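Local structure of Cry37AA1 (Bacillus thuringiensis, 4RHZ) at residues P21-I27 with D78-Y82; I70-F75 with I119-L123. The protein binds calcium through a C2-like beta-sandwich and pairs with Cry23Aa1 as the smaller partner of a binary, probably insecticidal, toxin complex. The contacts are given in a common frame with arbitrary orientation. Numbering follows the deposited sequence.

Overall arrangement
The two contacts join strands of one beta sandwich in different ways. Contact 1 (21-27 with 78-82) is pairing within a sheet, strand 26-30 lying beside strand 73-81; contact 2 (70-75 with 119-123) is packing between sheets, the start of that same strand 73-81 facing strand 115-125 of the other sheet. Their centres are about 21 Å apart, on opposite sides of the chain's centre, yet they touch in the core, where Ile27 CG2 lies 4.3 Å from Ile119 CD1. Contact 1 is at the calcium end: the side chain of Glu81 comes within about 7 Å of the bound ion, whereas contact 2 is remote from it and borders Cry23Aa1.

Contact 1 (P21-I27 with D78-Y82); sequences PEPYGYI and DVKEY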
loop_
_atom_site.group_PDB
_atom_site.type_symbol
_atom_site.label_atom_id
_atom_site.label_comp_id
_atom_site.label_asym_id
_atom_site.label_seq_id
_atom_site.Cartn_x
_atom_site.Cartn_y
_atom_site.Cartn_z
ATOM N N PRO B 21 -2.338 -12.844 -19.946
ATOM C CA PRO B 21 -2.774 -12.229 -21.189
ATOM C C PRO B 21 -1.741 -12.402 -22.337
ATOM O O PRO B 21 -0.610 -12.908 -22.112
ATOM C CB PRO B 21 -3.007 -10.764 -20.796
ATOM C CG PRO B 21 -2.450 -10.590 -19.429
ATOM C CD PRO B 21 -1.801 -11.867 -18.990
ATOM N N GLU B 22 -2.154 -12.018 -23.550
ATOM C CA GLU B 22 -1.315 -12.095 -24.732
ATOM C C GLU B 22 -1.084 -10.722 -25.346
ATOM O O GLU B 22 -1.577 -10.402 -26.437
ATOM C CB GLU B 22 -1.903 -13.099 -25.723
ATOM C CG GLU B 22 -1.546 -14.509 -25.253
ATOM C CD GLU B 22 -2.744 -15.435 -25.191
ATOM O OE1 GLU B 22 -2.956 -16.020 -24.092
ATOM O OE2 GLU B 22 -3.453 -15.559 -26.231
ATOM N N PRO B 23 -0.344 -9.884 -24.622
ATOM C CA PRO B 23 -0.360 -8.475 -25.081
ATOM C C PRO B 23 0.436 -8.304 -26.382
ATOM O O PRO B 23 1.500 -8.929 -26.515
ATOM C CB PRO B 23 0.350 -7.751 -23.936
ATOM C CG PRO B 23 1.233 -8.795 -23.313
ATOM C CD PRO B 23 0.412 -10.064 -23.372
ATOM N N TYR B 24 -0.073 -7.528 -27.338
ATOM C CA TYR B 24 0.778 -7.059 -28.409
ATOM C C TYR B 24 0.693 -5.538 -28.499
ATOM O O TYR B 24 -0.313 -4.943 -28.103
ATOM C CB TYR B 24 0.391 -7.649 -29.762
ATOM C CG TYR B 24 -0.963 -7.207 -30.296
ATOM C CD1 TYR B 24 -1.068 -6.135 -31.187
ATOM C CD2 TYR B 24 -2.145 -7.892 -29.943
ATOM C CE1 TYR B 24 -2.312 -5.728 -31.706
ATOM C CE2 TYR B 24 -3.398 -7.498 -30.460
ATOM C CZ TYR B 24 -3.483 -6.415 -31.320
ATOM O OH TYR B 24 -4.731 -6.016 -31.829
ATOM N N GLY B 25 1.742 -4.921 -29.043
ATOM C CA GLY B 25 1.775 -3.482 -29.371
ATOM C C GLY B 25 3.125 -2.971 -28.918
ATOM O O GLY B 25 4.141 -3.605 -29.213
ATOM N N TYR B 26 3.153 -1.877 -28.139
ATOM C CA TYR B 26 4.407 -1.330 -27.645
ATOM C C TYR B 26 4.142 -0.548 -26.367
ATOM O O TYR B 26 3.018 -0.133 -26.121
ATOM C CB TYR B 26 5.076 -0.403 -28.741
ATOM C CG TYR B 26 4.253 0.836 -29.096
ATOM C CD1 TYR B 26 4.275 1.988 -28.264
ATOM C CD2 TYR B 26 3.428 0.854 -30.219
ATOM C CE1 TYR B 26 3.504 3.115 -28.564
ATOM C CE2 TYR B 26 2.662 2.030 -30.562
ATOM C CZ TYR B 26 2.698 3.115 -29.697
ATOM O OH TYR B 26 1.965 4.246 -29.954
ATOM N N ILE B 27 5.196 -0.315 -25.591
ATOM C CA ILE B 27 5.211 0.663 -24.524
ATOM C C ILE B 27 6.518 1.471 -24.684
ATOM O O ILE B 27 7.623 0.915 -24.981
ATOM C CB ILE B 27 5.146 0.002 -23.107
ATOM C CG1 ILE B 27 3.812 -0.783 -22.936
ATOM C CG2 ILE B 27 5.319 1.045 -21.946
ATOM C CD1 ILE B 27 3.922 -1.916 -21.886
ATOM N N ASP B 78 0.461 1.528 -26.440
ATOM C CA ASP B 78 -0.615 1.059 -27.276
ATOM C C ASP B 78 -0.579 -0.456 -27.118
ATOM O O ASP B 78 0.194 -1.139 -27.799
ATOM C CB ASP B 78 -0.330 1.375 -28.771
ATOM C CG ASP B 78 -1.513 1.045 -29.676
ATOM O OD1 ASP B 78 -2.419 0.239 -29.316
ATOM O OD2 ASP B 78 -1.607 1.712 -30.727
ATOM N N VAL B 79 -1.388 -0.983 -26.217
ATOM C CA VAL B 79 -1.284 -2.397 -25.809
ATOM C C VAL B 79 -2.650 -3.022 -25.933
ATOM O O VAL B 79 -3.613 -2.531 -25.368
ATOM C CB VAL B 79 -0.755 -2.524 -24.349
ATOM C CG1 VAL B 79 -0.583 -4.008 -23.922
ATOM C CG2 VAL B 79 0.554 -1.759 -24.188
ATOM N N LYS B 80 -2.686 -4.120 -26.664
ATOM C CA LYS B 80 -3.879 -4.861 -26.949
ATOM C C LYS B 80 -3.892 -6.364 -26.773
ATOM O O LYS B 80 -2.918 -7.114 -26.793
ATOM C CB LYS B 80 -4.358 -4.591 -28.366
ATOM C CG LYS B 80 -4.808 -3.222 -28.640
ATOM C CD LYS B 80 -5.170 -3.059 -30.051
ATOM C CE LYS B 80 -5.005 -1.661 -30.456
ATOM N NZ LYS B 80 -5.863 -1.320 -31.557
ATOM N N GLU B 81 -5.113 -6.774 -26.610
ATOM C CA GLU B 81 -5.498 -8.136 -26.643
ATOM C C GLU B 81 -6.462 -8.398 -27.759
ATOM O O GLU B 81 -7.532 -7.661 -28.075
ATOM C CB GLU B 81 -5.793 -8.814 -25.335
ATOM C CG GLU B 81 -5.056 -10.106 -25.267
ATOM C CD GLU B 81 -5.411 -10.925 -24.074
ATOM O OE1 GLU B 81 -4.729 -10.856 -23.072
ATOM O OE2 GLU B 81 -6.381 -11.651 -24.144
ATOM N N TYR B 82 -6.087 -9.571 -28.252
ATOM C CA TYR B 82 -6.454 -10.278 -29.447
ATOM C C TYR B 82 -7.903 -10.434 -29.588
ATOM O O TYR B 82 -8.607 -10.779 -28.676
ATOM C CB TYR B 82 -5.874 -11.701 -29.387
ATOM C CG TYR B 82 -5.931 -12.401 -28.011
ATOM C CD1 TYR B 82 -4.940 -12.192 -27.078
ATOM C CD2 TYR B 82 -6.952 -13.267 -27.665
ATOM C CE1 TYR B 82 -4.959 -12.796 -25.844
ATOM C CE2 TYR B 82 -6.966 -13.892 -26.415
ATOM C CZ TYR B 82 -5.952 -13.642 -25.507
ATOM O OH TYR B 82 -5.900 -14.209 -24.251
HETATM O O HOH W 1 -0.055 3.642 -31.618
#
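Residues 24-26 and 78-80 run antiparallel as neighbours in one sheet of the C2-like beta sandwich. Tyr24-Lys80 and Tyr26-Asp78 are hydrogen-bonded pairs: Tyr24 N to Lys80 O and Lys80 N to Tyr24 O are both 2.9 Å, and Tyr26 N to Asp78 O and Asp78 N to Tyr26 O both 3.1 Å. Between them Gly25 and Val79 form a non-hydrogen-bonded pair, CA to CA 4.8 Å. Here the chain turns a corner, with Gly25 at phi 137°, psi -129°; a CB would collide with Asp78 O and with the preceding carbonyl, so this conformation calls for glycine. Its CA instead makes a CA-H...O contact of 3.2 Å with Asp78 O. Beyond the strand pairing, Glu22 N donates to Glu81 OE1 (2.9 Å), although that carboxylate oxygen is less surely placed. Glu81 reaches toward the calcium end of the domain, where its side chain touches Asp89, a calcium ligand.

Tyr24 and Tyr26 both take the p rotamer and lay a ring face against their cross-strand partners: Lys80 CB sits 3.9 Å from the centroid of the Tyr24 ring, and Asp78 CB 3.9 Å from that of Tyr26. The Tyr24 hydroxyl is hydrogen-bonded to Asp88. Toward the core, Val79 CG1 meets Pro23 CB at 3.9 Å and Val79 CG2 meets Ile27 CG1 at 3.6 Å, a cluster covered by Trp41. At the Tyr26 end a water links the two strands, 2.7 Å from Tyr26 OH and donating to Asp78 OD2 at 2.6 Å.

Contact 2 (I70-F75 with I119-L123); sequences INQMCF and IKYSL
This is a buried, apolar face-to-face contact between the two sheets, away from the calcium site. Strands 73-75 and 119-123 are extended (phi -121° to -152°, psi 134° to 161°), Asn71 (psi -11°) breaking the run before the first; their axes pass 9.6 Å apart at 154°, nearly antiparallel. Nearest CA pairs are Ile70-Leu123 (8.2 Å), Met73-Tyr121 (8.9 Å) and Phe75-Ile119 (8.1 Å), all six CA-to-CB bonds pointing toward the opposite segment. Such interlocking large side chains form the core of the C2-like beta sandwich. Tyr121 (chi1 p, 71°) projects across the gap, its hydroxyl hydrogen-bonded to Ser100 O. Met73 (chi1 180°, chi2 136°, chi3 12°) makes a Met-aromatic contact, SD 4.6 Å from the Tyr121 centroid over the ring face, with CE 3.3 Å from CE1. Phe75 (chi1 m) brings CZ to 3.6 Å from Tyr121 CD2, the ring planes oblique at 59°, and receives Ile119 CG2 over its face, 3.9 Å from the centroid. Cys74 points away, disulfide-bonded to Cys99; Ile70 CB meets Leu123 CD1 at 3.9 Å.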
loop_
_atom_site.group_PDB
_atom_site.type_symbol
_atom_site.label_atom_id
_atom_site.label_comp_id
_atom_site.label_asym_id
_atom_site.label_seq_id
_atom_site.Cartn_x
_atom_site.Cartn_y
_atom_site.Cartn_z
ATOM N N ILE B 70 18.376 11.132 -13.134
ATOM C CA ILE B 70 17.003 11.074 -13.645
ATOM C C ILE B 70 15.960 11.005 -12.493
ATOM O O ILE B 70 15.929 10.057 -11.704
ATOM C CB ILE B 70 16.890 9.862 -14.589
ATOM C CG1 ILE B 70 18.015 9.986 -15.630
ATOM C CG2 ILE B 70 15.500 9.758 -15.166
ATOM C CD1 ILE B 70 18.401 8.739 -16.362
ATOM N N ASN B 71 15.107 12.008 -12.442
ATOM C CA ASN B 71 14.114 12.310 -11.429
ATOM C C ASN B 71 12.706 11.974 -11.937
ATOM O O ASN B 71 11.741 12.043 -11.193
ATOM C CB ASN B 71 14.174 13.836 -11.186
ATOM C CG ASN B 71 13.989 14.661 -12.506
ATOM O OD1 ASN B 71 14.720 14.482 -13.501
ATOM N ND2 ASN B 71 13.007 15.553 -12.503
ATOM N N GLN B 72 12.592 11.692 -13.228
ATOM C CA GLN B 72 11.296 11.699 -13.904
ATOM C C GLN B 72 11.289 10.794 -15.128
ATOM O O GLN B 72 12.218 10.808 -15.920
ATOM C CB GLN B 72 10.958 13.143 -14.377
ATOM C CG GLN B 72 9.681 13.330 -15.174
ATOM C CD GLN B 72 9.387 14.836 -15.534
ATOM O OE1 GLN B 72 9.300 15.718 -14.652
ATOM N NE2 GLN B 72 9.257 15.109 -16.826
ATOM N N MET B 73 10.188 10.078 -15.351
ATOM C CA MET B 73 10.103 9.311 -16.542
ATOM C C MET B 73 8.662 9.198 -16.872
ATOM O O MET B 73 7.831 9.078 -15.956
ATOM C CB MET B 73 10.812 7.971 -16.272
ATOM C CG MET B 73 10.803 7.044 -17.435
ATOM S SD MET B 73 12.373 6.166 -17.820
ATOM C CE MET B 73 13.500 6.327 -16.565
ATOM N N CYS B 74 8.327 9.270 -18.164
ATOM C CA CYS B 74 6.967 9.334 -18.575
ATOM C C CYS B 74 6.715 8.161 -19.454
ATOM O O CYS B 74 7.596 7.795 -20.206
ATOM C CB CYS B 74 6.701 10.663 -19.308
ATOM S SG CYS B 74 6.932 12.111 -18.244
ATOM N N PHE B 75 5.525 7.543 -19.396
ATOM C CA PHE B 75 5.343 6.267 -20.095
ATOM C C PHE B 75 4.041 6.310 -20.836
ATOM O O PHE B 75 3.086 6.953 -20.370
ATOM C CB PHE B 75 5.287 5.093 -19.094
ATOM C CG PHE B 75 6.518 4.912 -18.265
ATOM C CD1 PHE B 75 6.615 5.499 -17.006
ATOM C CD2 PHE B 75 7.562 4.109 -18.708
ATOM C CE1 PHE B 75 7.777 5.347 -16.213
ATOM C CE2 PHE B 75 8.732 3.872 -17.893
ATOM C CZ PHE B 75 8.866 4.522 -16.671
ATOM N N ILE B 119 4.035 -0.067 -14.645
ATOM C CA ILE B 119 5.435 -0.047 -14.950
ATOM C C ILE B 119 6.156 0.496 -13.774
ATOM O O ILE B 119 5.801 1.540 -13.231
ATOM C CB ILE B 119 5.765 0.908 -16.181
ATOM C CG1 ILE B 119 5.195 0.377 -17.475
ATOM C CG2 ILE B 119 7.268 0.933 -16.501
ATOM C CD1 ILE B 119 4.016 1.011 -17.854
ATOM N N LYS B 120 7.229 -0.168 -13.407
ATOM C CA LYS B 120 8.044 0.224 -12.280
ATOM C C LYS B 120 9.421 0.353 -12.847
ATOM O O LYS B 120 9.718 -0.384 -13.764
ATOM C CB LYS B 120 8.035 -0.993 -11.364
ATOM C CG LYS B 120 9.089 -1.038 -10.362
ATOM C CD LYS B 120 9.172 -2.444 -9.735
ATOM C CE LYS B 120 10.173 -2.406 -8.584
ATOM N NZ LYS B 120 10.457 -3.795 -8.091
ATOM N N TYR B 121 10.262 1.269 -12.354
ATOM C CA TYR B 121 11.596 1.350 -12.900
ATOM C C TYR B 121 12.559 1.720 -11.829
ATOM O O TYR B 121 12.144 2.338 -10.878
ATOM C CB TYR B 121 11.686 2.379 -14.063
ATOM C CG TYR B 121 11.595 3.856 -13.709
ATOM C CD1 TYR B 121 12.734 4.658 -13.721
ATOM C CD2 TYR B 121 10.365 4.455 -13.407
ATOM C CE1 TYR B 121 12.669 6.028 -13.424
ATOM C CE2 TYR B 121 10.277 5.860 -13.164
ATOM C CZ TYR B 121 11.435 6.626 -13.174
ATOM O OH TYR B 121 11.352 7.988 -12.875
ATOM N N SER B 122 13.836 1.367 -12.017
ATOM C CA SER B 122 14.900 1.759 -11.102
ATOM C C SER B 122 16.180 2.010 -11.886
ATOM O O SER B 122 16.338 1.520 -13.013
ATOM C CB SER B 122 15.172 0.653 -10.046
ATOM O OG SER B 122 15.512 -0.583 -10.658
ATOM N N LEU B 123 17.106 2.727 -11.266
ATOM C CA LEU B 123 18.373 3.172 -11.915
ATOM C C LEU B 123 19.603 2.912 -11.055
ATOM O O LEU B 123 19.543 3.157 -9.835
ATOM C CB LEU B 123 18.344 4.703 -12.064
ATOM C CG LEU B 123 17.028 5.180 -12.665
ATOM C CD1 LEU B 123 16.824 6.652 -12.423
ATOM C CD2 LEU B 123 17.048 4.826 -14.150
#